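Putative acetyltransferase (Clostridium difficile, PDB 3DSB) probably transfers an acyl group, likely acetyl from acetyl-CoA, to an acceptor, as a member of the GNAT acetyltransferase family. Local coordinates at the interface of chains A and B. Numbering follows the deposited sequence. Chains: chain A/B, Putative acetyltransferase.

The interface of chains A and B. Residues chain A 122-123, 145; chain B 125, 149-151.
A:Arg123 and B:Glu151 meet where strand 119-127 of chain A runs antiparallel to strand 147-152 of chain B. The two residues form a beta bridge, so strand 147-152 of one GNAT subunit lies beside strand 119-127 of the other. The interface is two-fold symmetric, and each contact recurs with the chains exchanged. This symmetry is compatible with a dimer, but the structure alone does not show that one forms in solution.

The charged contact is a salt bridge. The guanidinium group grips one carboxylate oxygen, OE1 of B:Glu151, side-on with two nitrogens. NE of A:Arg123 donates to OE1 of B:Glu151 at 3.0 Å, approaching nearly in line with the C-O bond, though the bond is bent at the hydrogen. NH2 of A:Arg123 donates to the same OE1 of B:Glu151 at 3.1 Å, on the oxygen's syn lone pair. OE1 stays close to the guanidinium plane, but the carboxylate plane is turned 38° from it. Both side chains run side by side in the same direction. B:Glu151 reaches this position with CG between its backbone N and carbonyl carbon (chi1 71°) and an extended chain beyond. The two N-H donors on OE1 would probably favour the ionised carboxylate.

At the guanidinium edge, OH of B:Tyr125 is 3.4 Å from NH1 of A:Arg123, an in-plane approach rather than an assigned hydrogen bond. The phenol ring stands almost perpendicular to the guanidinium, at 86°.

Backbone bonding continues at A:Cys145. Its N donates an almost straight hydrogen bond to O of B:Met149, a selenomethionine, at 2.8 Å. Water 1 links O of A:Cys145 to N of B:Met149. Water 2 makes a longer, looser link between N of A:Met122, also selenomethionine, and OE1 of B:Glu151.

Apolar contacts fill in around the polar groups. CB of A:Cys145 touches CB of B:Met149 at 3.9 Å. The aliphatic CG of A:Arg123 lies alongside CB of B:Glu151. SG of A:Cys145 stands anti to its own carbonyl carbon and sits 3.5 Å from CG of B:Glu151.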
# COMPACT_ATOMS: atom_id res chain seq x y z
N MSE A 122 0.81 -10.90 2.90
CA MSE A 122 -0.35 -10.64 2.06
C MSE A 122 -1.36 -9.96 2.94
O MSE A 122 -1.69 -10.48 4.02
CB MSE A 122 -0.93 -11.96 1.49
CG MSE A 122 -1.99 -11.73 0.47
SE MSE A 122 -2.65 -13.46 -0.16
CE MSE A 122 -4.22 -13.56 1.02
N ARG A 123 -1.83 -8.78 2.53
CA ARG A 123 -2.65 -7.94 3.39
C ARG A 123 -3.86 -7.38 2.69
O ARG A 123 -3.91 -7.39 1.48
CB ARG A 123 -1.80 -6.80 3.96
CG ARG A 123 -0.79 -7.31 4.97
CD ARG A 123 0.17 -6.22 5.44
NE ARG A 123 0.91 -6.74 6.59
CZ ARG A 123 1.88 -6.08 7.19
NH1 ARG A 123 2.23 -4.88 6.75
NH2 ARG A 123 2.50 -6.65 8.22
N CYS A 145 -5.29 -7.74 11.93
CA CYS A 145 -3.99 -7.19 12.38
C CYS A 145 -4.16 -6.20 13.51
O CYS A 145 -5.26 -5.70 13.75
CB CYS A 145 -3.36 -6.40 11.23
SG CYS A 145 -2.99 -7.35 9.81
N TYR B 125 -0.31 3.21 8.51
CA TYR B 125 -0.79 2.29 9.55
C TYR B 125 0.21 2.28 10.69
O TYR B 125 1.42 2.42 10.45
CB TYR B 125 -1.09 0.86 9.02
CG TYR B 125 0.10 0.14 8.37
CD1 TYR B 125 1.02 -0.58 9.15
CD2 TYR B 125 0.33 0.26 7.00
CE1 TYR B 125 2.14 -1.22 8.58
CE2 TYR B 125 1.39 -0.41 6.41
CZ TYR B 125 2.33 -1.13 7.22
OH TYR B 125 3.48 -1.76 6.71
N MSE B 149 -7.29 -3.90 9.19
CA MSE B 149 -6.37 -4.63 8.33
C MSE B 149 -6.42 -6.12 8.64
O MSE B 149 -6.62 -6.51 9.81
CB MSE B 149 -4.97 -4.08 8.48
CG MSE B 149 -4.76 -2.83 7.68
SE MSE B 149 -3.01 -2.02 8.05
CE MSE B 149 -2.01 -3.62 8.30
N TYR B 150 -6.24 -6.93 7.59
CA TYR B 150 -6.13 -8.38 7.73
C TYR B 150 -4.85 -8.85 7.06
O TYR B 150 -4.39 -8.22 6.09
CB TYR B 150 -7.31 -9.09 7.05
CG TYR B 150 -8.57 -9.02 7.89
CD1 TYR B 150 -8.98 -10.11 8.66
CD2 TYR B 150 -9.36 -7.87 7.91
CE1 TYR B 150 -10.11 -10.06 9.47
CE2 TYR B 150 -10.50 -7.80 8.71
CZ TYR B 150 -10.87 -8.91 9.49
OH TYR B 150 -12.01 -8.89 10.29
N GLU B 151 -4.29 -9.96 7.54
CA GLU B 151 -3.09 -10.49 6.89
C GLU B 151 -3.06 -12.00 6.91
O GLU B 151 -3.61 -12.65 7.85
CB GLU B 151 -1.81 -9.91 7.50
CG GLU B 151 -1.46 -10.35 8.86
CD GLU B 151 -0.27 -9.58 9.41
OE1 GLU B 151 0.47 -8.95 8.59
OE2 GLU B 151 -0.07 -9.63 10.66
O HOH W 1 -6.17 -3.71 11.92
O HOH W 2 1.32 -10.84 6.09